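Local atomic coordinates of oxidoreductase, short chain dehydrogenase/reductase family (Burkholderia thailandensis, PDB entry 5WJS), a protein that binds NADH in a Rossmann-type fold and probably works as an oxidoreductase of the short-chain dehydrogenase/reductase family, its substrate not being established. Residues 22-27 with 54-59; 64-69 with 88-93; 94-99 with 142-147. All coordinates share one frame; numbering follows the deposited sequence.

How the contacts relate
The three contacts illustrate how the chemistry of an interface follows its place in a Rossmann-type fold. Contact 2 is the buried one, a strand pair at one edge of the parallel sheet, joined by main-chain bonds and apolar side chains. Contacts 1 and 3 are partly buried, join loop segments to helices, and rely on arginines and bridging waters. Helix 48-59 connects contact 1 to contact 2: Val54 packs on Phe66 and Pro88, and Phe57 on Val64. Contact 3 follows contact 2 directly in the chain, Val67 meeting Leu95 and Leu69 meeting Asp94, and both touch the NADH. Contact 1, about 28 Å from contact 3 between centres, lies away from the cofactor.

Contact 1. Residues 22-27 with 54-59; sequences RSAQDE and VEHFAR. With EDO (1,2-ethanediol), chain D.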
loop_
_atom_site.group_PDB
_atom_site.type_symbol
_atom_site.label_atom_id
_atom_site.label_comp_id
_atom_site.label_asym_id
_atom_site.label_seq_id
_atom_site.Cartn_x
_atom_site.Cartn_y
_atom_site.Cartn_z
ATOM N N ARG A 22 -13.234 -11.802 15.549
ATOM C CA ARG A 22 -13.079 -11.681 14.101
ATOM C C ARG A 22 -12.178 -10.505 13.738
ATOM O O ARG A 22 -12.366 -9.393 14.234
ATOM C CB ARG A 22 -14.433 -11.505 13.410
ATOM C CG ARG A 22 -15.400 -12.653 13.591
ATOM C CD ARG A 22 -14.842 -13.950 13.035
ATOM N NE ARG A 22 -14.505 -13.865 11.617
ATOM C CZ ARG A 22 -14.164 -14.914 10.877
ATOM N NH1 ARG A 22 -14.128 -16.120 11.425
ATOM N NH2 ARG A 22 -13.866 -14.766 9.593
ATOM N N SER A 23 -11.210 -10.756 12.854
ATOM C CA SER A 23 -10.313 -9.688 12.427
ATOM C C SER A 23 -11.069 -8.565 11.721
ATOM O O SER A 23 -10.714 -7.391 11.877
ATOM C CB SER A 23 -9.219 -10.258 11.518
ATOM O OG SER A 23 -8.238 -9.282 11.210
ATOM N N ALA A 24 -12.122 -8.897 10.960
ATOM C CA ALA A 24 -12.840 -7.886 10.187
ATOM C C ALA A 24 -13.630 -6.918 11.061
ATOM O O ALA A 24 -13.992 -5.834 10.588
ATOM C CB ALA A 24 -13.783 -8.553 9.187
ATOM N N GLN A 25 -13.907 -7.271 12.316
ATOM C CA GLN A 25 -14.594 -6.373 13.234
ATOM C C GLN A 25 -13.692 -5.890 14.362
ATOM O O GLN A 25 -14.186 -5.294 15.326
ATOM C CB GLN A 25 -15.838 -7.054 13.810
ATOM C CG GLN A 25 -16.886 -7.410 12.777
ATOM C CD GLN A 25 -17.983 -8.295 13.348
ATOM O OE1 GLN A 25 -17.788 -9.497 13.548
ATOM N NE2 GLN A 25 -19.141 -7.701 13.620
ATOM N N ASP A 26 -12.386 -6.137 14.274
ATOM C CA ASP A 26 -11.475 -5.708 15.330
ATOM C C ASP A 26 -11.450 -4.182 15.400
ATOM O O ASP A 26 -11.146 -3.505 14.410
ATOM C CB ASP A 26 -10.071 -6.263 15.075
ATOM C CG ASP A 26 -9.155 -6.119 16.280
ATOM O OD1 ASP A 26 -8.505 -7.117 16.657
ATOM O OD2 ASP A 26 -9.089 -5.015 16.862
ATOM N N GLU A 27 -11.759 -3.647 16.582
ATOM C CA GLU A 27 -11.905 -2.207 16.754
ATOM C C GLU A 27 -10.592 -1.448 16.572
ATOM O O GLU A 27 -10.620 -0.227 16.388
ATOM C CB GLU A 27 -12.492 -1.907 18.136
ATOM N N VAL A 54 -14.827 -10.636 1.262
ATOM C CA VAL A 54 -16.269 -10.462 1.432
ATOM C C VAL A 54 -16.573 -9.985 2.843
ATOM O O VAL A 54 -17.308 -9.013 3.049
ATOM C CB VAL A 54 -17.007 -11.776 1.116
ATOM C CG1 VAL A 54 -18.457 -11.725 1.615
ATOM C CG2 VAL A 54 -16.959 -12.080 -0.382
ATOM N N GLU A 55 -15.983 -10.654 3.833
ATOM C CA GLU A 55 -16.271 -10.341 5.224
ATOM C C GLU A 55 -15.840 -8.924 5.572
ATOM O O GLU A 55 -16.583 -8.181 6.226
ATOM C CB GLU A 55 -15.573 -11.354 6.127
ATOM C CG GLU A 55 -15.827 -11.112 7.590
ATOM C CD GLU A 55 -15.225 -12.188 8.465
ATOM O OE1 GLU A 55 -14.744 -13.210 7.920
ATOM O OE2 GLU A 55 -15.239 -12.005 9.697
ATOM N N HIS A 56 -14.638 -8.529 5.138
ATOM C CA HIS A 56 -14.142 -7.193 5.454
ATOM C C HIS A 56 -14.998 -6.123 4.792
ATOM O O HIS A 56 -15.477 -5.203 5.461
ATOM C CB HIS A 56 -12.662 -7.055 5.056
ATOM C CG HIS A 56 -11.722 -7.636 6.071
ATOM N ND1 HIS A 56 -11.522 -8.994 6.209
ATOM C CD2 HIS A 56 -10.966 -7.047 7.030
ATOM C CE1 HIS A 56 -10.657 -9.214 7.182
ATOM N NE2 HIS A 56 -10.306 -8.050 7.699
ATOM N N PHE A 57 -15.232 -6.237 3.484
ATOM C CA PHE A 57 -16.039 -5.222 2.823
ATOM C C PHE A 57 -17.445 -5.185 3.403
ATOM O O PHE A 57 -18.029 -4.104 3.556
ATOM C CB PHE A 57 -16.073 -5.455 1.316
ATOM C CG PHE A 57 -14.882 -4.879 0.592
ATOM C CD1 PHE A 57 -14.804 -3.517 0.330
ATOM C CD2 PHE A 57 -13.848 -5.700 0.165
ATOM C CE1 PHE A 57 -13.697 -2.976 -0.339
ATOM C CE2 PHE A 57 -12.740 -5.169 -0.500
ATOM C CZ PHE A 57 -12.668 -3.808 -0.754
ATOM N N ALA A 58 -17.996 -6.350 3.764
ATOM C CA ALA A 58 -19.308 -6.361 4.406
ATOM C C ALA A 58 -19.277 -5.613 5.732
ATOM O O ALA A 58 -20.197 -4.843 6.040
ATOM C CB ALA A 58 -19.800 -7.797 4.617
ATOM N N ARG A 59 -18.233 -5.825 6.535
ATOM C CA ARG A 59 -18.188 -5.190 7.848
ATOM C C ARG A 59 -17.883 -3.701 7.760
ATOM O O ARG A 59 -18.172 -2.975 8.712
ATOM C CB ARG A 59 -17.163 -5.887 8.754
ATOM C CG ARG A 59 -17.535 -7.307 9.148
ATOM C CD ARG A 59 -18.901 -7.346 9.848
ATOM N NE ARG A 59 -19.298 -8.706 10.205
ATOM C CZ ARG A 59 -20.547 -9.081 10.463
ATOM N NH1 ARG A 59 -21.537 -8.194 10.399
ATOM N NH2 ARG A 59 -20.808 -10.341 10.783
HETATM C C1 EDO D . -12.355 -2.453 11.609
HETATM O O1 EDO D . -12.083 -3.831 11.902
HETATM C C2 EDO D . -13.842 -2.176 11.800
HETATM O O2 EDO D . -14.603 -3.098 11.008
HETATM O O HOH W 1 -8.846 -6.836 9.797
HETATM O O HOH W 2 -11.805 -11.713 10.217
HETATM O O HOH W 3 -17.162 -10.618 10.716
#
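Charge pairing dominates one flank of this contact, where Arg22 and Glu55 form a two-pronged salt bridge. Glu55 OE2 accepts from Arg22 NE at 2.8 Å through its syn lone pair, the oxygen somewhat out of the guanidinium plane, while NH2 pairs with OE1, modelled too close for its exact length to be trusted. Glu55 runs out fully extended, CG anti to the backbone N (chi1 -180°), whereas Arg22 is folded at chi2 and chi3, and the two chains cross at about a right angle, the guanidinium and carboxylate planes 25° apart. Arg80 forms a second salt bridge to Glu55 OE1, so two arginines share this carboxylate.

Stacking comes next. The amide of Gln25 lies over one face of the Arg59 guanidinium, offset toward the rim, the planes only 11° apart, with Gln25 CD 3.4 Å from Arg59 NE; Asp83 pairs with the NH1 of that arginine. Apolar packing centres on Ala24, whose CB sits squarely over the His56 ring in a CH-pi contact, 3.6 Å from its centroid, and also touches Glu55 CG.

Water completes the seam. One molecule joins the carbonyl and hydroxyl of Ser23 to His56 NE2, in the plane of the imidazole, while ND1 of that ring bonds to Ser52 O. Another donates to Glu55 OE2 at 2.6 Å and to Gln25 OE1, and accepts from Arg59 NE. An ethanediol, probably from the crystallisation liquor, binds the carbonyls of Ala24 and Asp26.

The arrangement is that of an N-terminal extension folded back over helix 48-59, the helix following the first strand of the Rossmann-type fold.

Contact 2. Residues 64-69 with 88-93; sequences VAFVDL and PVFVAC. With NAI (1,4-dihydronicotinamide adenine dinucleotide), chain C.
Phe66 and Phe90 project from the same face of two neighbouring parallel strands, and their rings meet obliquely, planes 38° apart and centroids 5.1 Å from each other. Phe90 CD2 lies over one face of the Phe66 ring, 3.4 Å from CE1, and Phe90 CB adds a CH-pi contact to that ring. The torsions explain the overlap: Phe66 CG stands between the backbone N and the carbonyl carbon (chi1 65°), while that of Phe90 is anti to its N (chi1 170°). Pro88 CB meets the edge of the Phe66 ring, and the edge of Phe90 reaches the backbone N of Asp68. Ala74 of helix 71-80 touches both rings.

On the other face Ala65 CB packs against Val89 CB, against helix 98-112, and Val67 CB rests 3.9 Å from Cys93 SG. Between the faces runs the parallel ladder: Val89 N to Val64 O, Phe66 N to Val89 O at 2.8 Å, and Val91 N to Phe66 O. Cys93 N also bonds to Asp68 O, but from above the carbonyl plane.

Farther along, Asp68 presents its carboxylate to the adenosine ribose of NADH: OD2 accepts from O3B at 2.7 Å, and OD1 accepts from O2B, though at a doubtfully short distance. Asp70 N and Ala46 N also bond to this carboxylate and would hold it in place. An acid paired with both ribose hydroxyls would disfavour a 2'-phosphate, consistent with a preference for NADH over NADPH.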
loop_
_atom_site.group_PDB
_atom_site.type_symbol
_atom_site.label_atom_id
_atom_site.label_comp_id
_atom_site.label_asym_id
_atom_site.label_seq_id
_atom_site.Cartn_x
_atom_site.Cartn_y
_atom_site.Cartn_z
ATOM N N VAL A 64 -21.811 -5.758 -0.942
ATOM C CA VAL A 64 -20.933 -6.779 -1.493
ATOM C C VAL A 64 -21.739 -7.741 -2.352
ATOM O O VAL A 64 -22.886 -8.076 -2.038
ATOM C CB VAL A 64 -20.202 -7.533 -0.362
ATOM C CG1 VAL A 64 -19.232 -8.574 -0.948
ATOM C CG2 VAL A 64 -19.441 -6.550 0.522
ATOM N N ALA A 65 -21.130 -8.206 -3.432
ATOM C CA ALA A 65 -21.613 -9.384 -4.131
ATOM C C ALA A 65 -20.407 -10.237 -4.500
ATOM O O ALA A 65 -19.310 -9.711 -4.693
ATOM C CB ALA A 65 -22.423 -9.004 -5.373
ATOM N N PHE A 66 -20.594 -11.555 -4.593
ATOM C CA PHE A 66 -19.463 -12.390 -4.983
ATOM C C PHE A 66 -19.940 -13.599 -5.773
ATOM O O PHE A 66 -21.100 -14.007 -5.690
ATOM C CB PHE A 66 -18.623 -12.824 -3.768
ATOM C CG PHE A 66 -19.345 -13.735 -2.798
ATOM C CD1 PHE A 66 -19.060 -15.095 -2.766
ATOM C CD2 PHE A 66 -20.290 -13.226 -1.905
ATOM C CE1 PHE A 66 -19.708 -15.935 -1.869
ATOM C CE2 PHE A 66 -20.944 -14.061 -1.006
ATOM C CZ PHE A 66 -20.653 -15.417 -0.985
ATOM N N VAL A 67 -19.025 -14.166 -6.556
ATOM C CA VAL A 67 -19.296 -15.372 -7.327
ATOM C C VAL A 67 -18.304 -16.449 -6.907
ATOM O O VAL A 67 -17.203 -16.158 -6.439
ATOM C CB VAL A 67 -19.226 -15.128 -8.849
ATOM C CG1 VAL A 67 -20.217 -14.061 -9.246
ATOM C CG2 VAL A 67 -17.801 -14.737 -9.285
ATOM N N ASP A 68 -18.713 -17.708 -7.082
ATOM C CA ASP A 68 -17.892 -18.863 -6.740
ATOM C C ASP A 68 -18.575 -20.129 -7.247
ATOM O O ASP A 68 -19.780 -20.141 -7.529
ATOM C CB ASP A 68 -17.660 -18.959 -5.224
ATOM C CG ASP A 68 -16.334 -19.612 -4.875
ATOM O OD1 ASP A 68 -16.217 -20.843 -5.029
ATOM O OD2 ASP A 68 -15.398 -18.888 -4.454
ATOM N N LEU A 69 -17.780 -21.195 -7.361
ATOM C CA LEU A 69 -18.318 -22.530 -7.611
ATOM C C LEU A 69 -18.854 -23.173 -6.343
ATOM O O LEU A 69 -19.790 -23.977 -6.408
ATOM C CB LEU A 69 -17.242 -23.441 -8.202
ATOM C CG LEU A 69 -17.147 -23.530 -9.724
ATOM C CD1 LEU A 69 -16.009 -24.467 -10.107
ATOM C CD2 LEU A 69 -18.483 -23.987 -10.330
ATOM N N PRO A 88 -24.255 -9.879 1.943
ATOM C CA PRO A 88 -23.611 -10.098 0.643
ATOM C C PRO A 88 -24.498 -10.916 -0.286
ATOM O O PRO A 88 -25.143 -11.876 0.130
ATOM C CB PRO A 88 -22.322 -10.847 1.008
ATOM C CG PRO A 88 -21.997 -10.345 2.399
ATOM C CD PRO A 88 -23.371 -10.247 3.064
ATOM N N VAL A 89 -24.540 -10.502 -1.551
ATOM C CA VAL A 89 -25.254 -11.219 -2.604
ATOM C C VAL A 89 -24.326 -12.258 -3.228
ATOM O O VAL A 89 -23.174 -11.956 -3.563
ATOM C CB VAL A 89 -25.776 -10.240 -3.674
ATOM C CG1 VAL A 89 -26.326 -11.004 -4.881
ATOM C CG2 VAL A 89 -26.855 -9.297 -3.087
ATOM N N PHE A 90 -24.823 -13.484 -3.400
ATOM C CA PHE A 90 -24.046 -14.566 -3.998
ATOM C C PHE A 90 -24.723 -15.041 -5.273
ATOM O O PHE A 90 -25.926 -15.289 -5.276
ATOM C CB PHE A 90 -23.891 -15.759 -3.045
ATOM C CG PHE A 90 -23.298 -16.983 -3.700
ATOM C CD1 PHE A 90 -24.040 -18.151 -3.838
ATOM C CD2 PHE A 90 -22.000 -16.957 -4.196
ATOM C CE1 PHE A 90 -23.489 -19.286 -4.448
ATOM C CE2 PHE A 90 -21.443 -18.077 -4.825
ATOM C CZ PHE A 90 -22.190 -19.247 -4.944
ATOM N N VAL A 91 -23.947 -15.183 -6.343
ATOM C CA VAL A 91 -24.394 -15.866 -7.552
ATOM C C VAL A 91 -23.339 -16.898 -7.917
ATOM O O VAL A 91 -22.150 -16.571 -8.006
ATOM C CB VAL A 91 -24.630 -14.901 -8.727
ATOM C CG1 VAL A 91 -24.964 -15.695 -9.976
ATOM C CG2 VAL A 91 -25.759 -13.921 -8.403
ATOM N N ALA A 92 -23.770 -18.142 -8.111
ATOM C CA ALA A 92 -22.856 -19.215 -8.459
ATOM C C ALA A 92 -22.452 -19.118 -9.922
ATOM O O ALA A 92 -23.272 -18.780 -10.776
ATOM C CB ALA A 92 -23.508 -20.571 -8.192
ATOM N N CYS A 93 -21.182 -19.402 -10.212
ATOM C CA CYS A 93 -20.791 -19.651 -11.596
ATOM C C CYS A 93 -19.400 -20.259 -11.623
ATOM O O CYS A 93 -18.631 -20.144 -10.664
ATOM C CB CYS A 93 -20.819 -18.387 -12.462
ATOM S SG CYS A 93 -19.508 -17.225 -12.109
HETATM P PA NAI C . -8.216 -20.835 -2.981
HETATM O O1A NAI C . -7.915 -21.868 -4.038
HETATM O O2A NAI C . -8.069 -21.362 -1.554
HETATM O O5B NAI C . -9.769 -20.289 -3.159
HETATM C C5B NAI C . -10.163 -19.817 -4.432
HETATM C C4B NAI C . -11.706 -19.490 -4.299
HETATM O O4B NAI C . -12.159 -19.198 -5.760
HETATM C C3B NAI C . -12.337 -20.515 -3.895
HETATM O O3B NAI C . -13.486 -20.200 -3.025
HETATM C C2B NAI C . -12.909 -21.247 -5.282
HETATM O O2B NAI C . -14.108 -21.971 -4.930
HETATM C C1B NAI C . -13.122 -20.322 -6.148
HETATM N N9A NAI C . -12.679 -20.903 -7.436
HETATM C C8A NAI C . -11.648 -21.599 -7.914
HETATM N N7A NAI C . -11.907 -21.853 -9.208
HETATM C C5A NAI C . -13.102 -21.322 -9.502
HETATM C C6A NAI C . -13.815 -21.344 -10.681
HETATM N N6A NAI C . -13.755 -21.805 -12.106
HETATM N N1A NAI C . -14.996 -20.740 -10.760
HETATM C C2A NAI C . -15.525 -20.125 -9.662
HETATM N N3A NAI C . -14.818 -20.121 -8.477
HETATM C C4A NAI C . -13.611 -20.732 -8.413
HETATM O O3 NAI C . -7.260 -19.510 -3.246
HETATM P PN NAI C . -6.673 -18.561 -2.070
HETATM O O1N NAI C . -7.765 -18.113 -1.132
HETATM O O2N NAI C . -5.605 -19.253 -1.330
HETATM O O5D NAI C . -5.953 -17.215 -2.818
HETATM C C5D NAI C . -6.782 -16.176 -3.313
HETATM C C4D NAI C . -5.923 -15.318 -4.299
HETATM O O4D NAI C . -4.739 -15.056 -3.769
HETATM C C3D NAI C . -5.651 -16.163 -5.523
HETATM O O3D NAI C . -5.799 -15.386 -6.638
HETATM C C2D NAI C . -4.195 -16.648 -5.343
HETATM O O2D NAI C . -3.540 -16.966 -6.653
HETATM C C1D NAI C . -3.618 -15.664 -4.718
HETATM N N1N NAI C . -2.495 -16.138 -3.886
HETATM C C2N NAI C . -2.761 -16.742 -2.584
HETATM C C3N NAI C . -1.591 -17.349 -1.763
HETATM C C7N NAI C . -1.921 -18.078 -0.435
HETATM O O7N NAI C . -1.046 -18.518 0.229
HETATM N N7N NAI C . -3.338 -18.220 -0.007
HETATM C C4N NAI C . -0.120 -17.136 -2.176
HETATM C C5N NAI C . 0.048 -16.121 -3.351
HETATM C C6N NAI C . -1.115 -16.011 -4.358
#

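Contact 3. Residues 94-99 with 142-147; sequences DLTDIA and IAVNLR. With NAI (1,4-dihydronicotinamide adenine dinucleotide), chain C.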
loop_
_atom_site.group_PDB
_atom_site.type_symbol
_atom_site.label_atom_id
_atom_site.label_comp_id
_atom_site.label_asym_id
_atom_site.label_seq_id
_atom_site.Cartn_x
_atom_site.Cartn_y
_atom_site.Cartn_z
ATOM N N ASP A 94 -19.107 -20.932 -12.737
ATOM C CA ASP A 94 -17.759 -21.387 -13.070
ATOM C C ASP A 94 -17.130 -20.303 -13.936
ATOM O O ASP A 94 -17.518 -20.124 -15.091
ATOM C CB ASP A 94 -17.809 -22.721 -13.815
ATOM C CG ASP A 94 -16.424 -23.310 -14.072
ATOM O OD1 ASP A 94 -16.300 -24.548 -14.091
ATOM O OD2 ASP A 94 -15.456 -22.545 -14.227
ATOM N N LEU A 95 -16.160 -19.586 -13.395
ATOM C CA LEU A 95 -15.470 -18.478 -14.043
ATOM C C LEU A 95 -14.634 -18.894 -15.238
ATOM O O LEU A 95 -14.084 -18.021 -15.908
ATOM C CB LEU A 95 -14.548 -17.783 -13.044
ATOM C CG LEU A 95 -15.170 -17.123 -11.821
ATOM C CD1 LEU A 95 -14.120 -16.395 -11.038
ATOM C CD2 LEU A 95 -16.200 -16.157 -12.273
ATOM N N THR A 96 -14.422 -20.194 -15.464
ATOM C CA THR A 96 -13.744 -20.559 -16.707
ATOM C C THR A 96 -14.691 -20.498 -17.903
ATOM O O THR A 96 -14.234 -20.604 -19.045
ATOM C CB THR A 96 -13.122 -21.957 -16.623
ATOM O OG1 THR A 96 -14.149 -22.957 -16.577
ATOM C CG2 THR A 96 -12.188 -22.077 -15.399
ATOM N N ASP A 97 -15.990 -20.321 -17.652
ATOM C CA ASP A 97 -17.020 -20.170 -18.676
ATOM C C ASP A 97 -17.379 -18.689 -18.724
ATOM O O ASP A 97 -18.054 -18.181 -17.822
ATOM C CB ASP A 97 -18.226 -21.039 -18.321
ATOM C CG ASP A 97 -19.384 -20.934 -19.327
ATOM O OD1 ASP A 97 -19.403 -20.040 -20.190
ATOM O OD2 ASP A 97 -20.286 -21.789 -19.241
ATOM N N ILE A 98 -16.906 -17.991 -19.757
ATOM C CA ILE A 98 -17.006 -16.532 -19.758
ATOM C C ILE A 98 -18.464 -16.086 -19.878
ATOM O O ILE A 98 -18.883 -15.104 -19.250
ATOM C CB ILE A 98 -16.125 -15.943 -20.870
ATOM C CG1 ILE A 98 -14.652 -16.236 -20.578
ATOM C CG2 ILE A 98 -16.319 -14.436 -20.960
ATOM C CD1 ILE A 98 -14.183 -15.700 -19.248
ATOM N N ALA A 99 -19.264 -16.805 -20.663
ATOM C CA ALA A 99 -20.690 -16.500 -20.726
ATOM C C ALA A 99 -21.352 -16.631 -19.352
ATOM O O ALA A 99 -22.154 -15.777 -18.962
ATOM C CB ALA A 99 -21.368 -17.406 -21.752
ATOM N N ILE A 142 -4.888 -21.298 -17.528
ATOM C CA ILE A 142 -5.054 -19.892 -17.886
ATOM C C ILE A 142 -6.488 -19.436 -17.628
ATOM O O ILE A 142 -6.725 -18.311 -17.172
ATOM C CB ILE A 142 -4.650 -19.667 -19.357
ATOM C CG1 ILE A 142 -3.170 -19.986 -19.569
ATOM C CG2 ILE A 142 -4.978 -18.241 -19.776
ATOM C CD1 ILE A 142 -2.219 -18.951 -18.938
ATOM N N ALA A 143 -7.466 -20.297 -17.909
ATOM C CA ALA A 143 -8.862 -19.891 -17.744
ATOM C C ALA A 143 -9.191 -19.580 -16.285
ATOM O O ALA A 143 -9.845 -18.574 -15.990
ATOM C CB ALA A 143 -9.802 -20.972 -18.283
ATOM N N VAL A 144 -8.752 -20.433 -15.356
ATOM C CA VAL A 144 -9.096 -20.240 -13.949
ATOM C C VAL A 144 -8.170 -19.258 -13.232
ATOM O O VAL A 144 -8.526 -18.754 -12.150
ATOM C CB VAL A 144 -9.123 -21.603 -13.224
ATOM C CG1 VAL A 144 -7.713 -22.136 -12.960
ATOM C CG2 VAL A 144 -9.935 -21.520 -11.921
ATOM N N ASN A 145 -7.017 -18.932 -13.805
ATOM C CA ASN A 145 -6.054 -18.095 -13.102
ATOM C C ASN A 145 -5.845 -16.723 -13.718
ATOM O O ASN A 145 -5.459 -15.802 -12.996
ATOM C CB ASN A 145 -4.700 -18.811 -12.997
ATOM C CG ASN A 145 -4.737 -19.954 -11.986
ATOM O OD1 ASN A 145 -5.082 -19.741 -10.825
ATOM N ND2 ASN A 145 -4.408 -21.173 -12.431
ATOM N N LEU A 146 -6.089 -16.547 -15.017
ATOM C CA LEU A 146 -5.857 -15.236 -15.615
ATOM C C LEU A 146 -7.068 -14.720 -16.391
ATOM O O LEU A 146 -7.487 -13.572 -16.207
ATOM C CB LEU A 146 -4.635 -15.271 -16.542
ATOM C CG LEU A 146 -4.478 -14.062 -17.476
ATOM C CD1 LEU A 146 -4.068 -12.802 -16.699
ATOM C CD2 LEU A 146 -3.480 -14.368 -18.603
ATOM N N ARG A 147 -7.631 -15.560 -17.261
ATOM C CA ARG A 147 -8.608 -15.086 -18.243
ATOM C C ARG A 147 -9.801 -14.390 -17.588
ATOM O O ARG A 147 -10.246 -13.334 -18.058
ATOM C CB ARG A 147 -9.087 -16.253 -19.110
ATOM C CG ARG A 147 -9.954 -15.804 -20.274
ATOM C CD ARG A 147 -10.186 -16.890 -21.281
ATOM N NE ARG A 147 -11.124 -17.873 -20.770
ATOM C CZ ARG A 147 -11.615 -18.880 -21.480
ATOM N NH1 ARG A 147 -11.261 -19.037 -22.750
ATOM N NH2 ARG A 147 -12.459 -19.729 -20.918
HETATM P PA NAI C . -8.216 -20.835 -2.981
HETATM O O1A NAI C . -7.915 -21.868 -4.038
HETATM O O2A NAI C . -8.069 -21.362 -1.554
HETATM O O5B NAI C . -9.769 -20.289 -3.159
HETATM C C5B NAI C . -10.163 -19.817 -4.432
HETATM C C4B NAI C . -11.706 -19.490 -4.299
HETATM O O4B NAI C . -12.159 -19.198 -5.760
HETATM C C3B NAI C . -12.337 -20.515 -3.895
HETATM O O3B NAI C . -13.486 -20.200 -3.025
HETATM C C2B NAI C . -12.909 -21.247 -5.282
HETATM O O2B NAI C . -14.108 -21.971 -4.930
HETATM C C1B NAI C . -13.122 -20.322 -6.148
HETATM N N9A NAI C . -12.679 -20.903 -7.436
HETATM C C8A NAI C . -11.648 -21.599 -7.914
HETATM N N7A NAI C . -11.907 -21.853 -9.208
HETATM C C5A NAI C . -13.102 -21.322 -9.502
HETATM C C6A NAI C . -13.815 -21.344 -10.681
HETATM N N6A NAI C . -13.755 -21.805 -12.106
HETATM N N1A NAI C . -14.996 -20.740 -10.760
HETATM C C2A NAI C . -15.525 -20.125 -9.662
HETATM N N3A NAI C . -14.818 -20.121 -8.477
HETATM C C4A NAI C . -13.611 -20.732 -8.413
HETATM O O3 NAI C . -7.260 -19.510 -3.246
HETATM P PN NAI C . -6.673 -18.561 -2.070
HETATM O O1N NAI C . -7.765 -18.113 -1.132
HETATM O O2N NAI C . -5.605 -19.253 -1.330
HETATM O O5D NAI C . -5.953 -17.215 -2.818
HETATM C C5D NAI C . -6.782 -16.176 -3.313
HETATM C C4D NAI C . -5.923 -15.318 -4.299
HETATM O O4D NAI C . -4.739 -15.056 -3.769
HETATM C C3D NAI C . -5.651 -16.163 -5.523
HETATM O O3D NAI C . -5.799 -15.386 -6.638
HETATM C C2D NAI C . -4.195 -16.648 -5.343
HETATM O O2D NAI C . -3.540 -16.966 -6.653
HETATM C C1D NAI C . -3.618 -15.664 -4.718
HETATM N N1N NAI C . -2.495 -16.138 -3.886
HETATM C C2N NAI C . -2.761 -16.742 -2.584
HETATM C C3N NAI C . -1.591 -17.349 -1.763
HETATM C C7N NAI C . -1.921 -18.078 -0.435
HETATM O O7N NAI C . -1.046 -18.518 0.229
HETATM N N7N NAI C . -3.338 -18.220 -0.007
HETATM C C4N NAI C . -0.120 -17.136 -2.176
HETATM C C5N NAI C . 0.048 -16.121 -3.351
HETATM C C6N NAI C . -1.115 -16.011 -4.358
HETATM O O HOH W 4 -11.914 -17.965 -17.842
#
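Residues 94-99, a loop running into helix 98-112, make a type I beta turn from Asp94 to Asp97 and come closest to helix 135-163 where Thr96 lies beside Ala143, their CA atoms 5.0 Å apart. Thr96 CB touches Ala143 CB at 3.8 Å, and its methyl CG2 lies alongside Val144, meeting CB. With chi1 at 69°, the Thr96 hydroxyl is turned to Asp94 OD2, which accepts from OG1 at 2.7 Å and from Thr96 N in an Asx turn, both from one face of the carboxylate.

Arg147 reaches back from the helix. Its NH2 makes a weak bond to Thr96 O, and Ile98 CG1 packs over one face of the guanidinium. At the guanidinium edge a water accepts from NE and donates to Leu95 O and, at 2.8 Å from its own oxygen, to Ala143 O, tying loop and helix together.

Asp94, Leu95 and Val144 also meet the adenine of the bound NADH. Its N6A donates to Asp94 OD2 at 2.8 Å. Its N1A accepts from Leu95 N at 3.1 Å, and Val144 CG2 approaches its N7A. Reading the adenine edge with an aspartate and the next main-chain N-H, in the loop that follows strand 89-92, is characteristic of the adenine pocket in classical short-chain dehydrogenases.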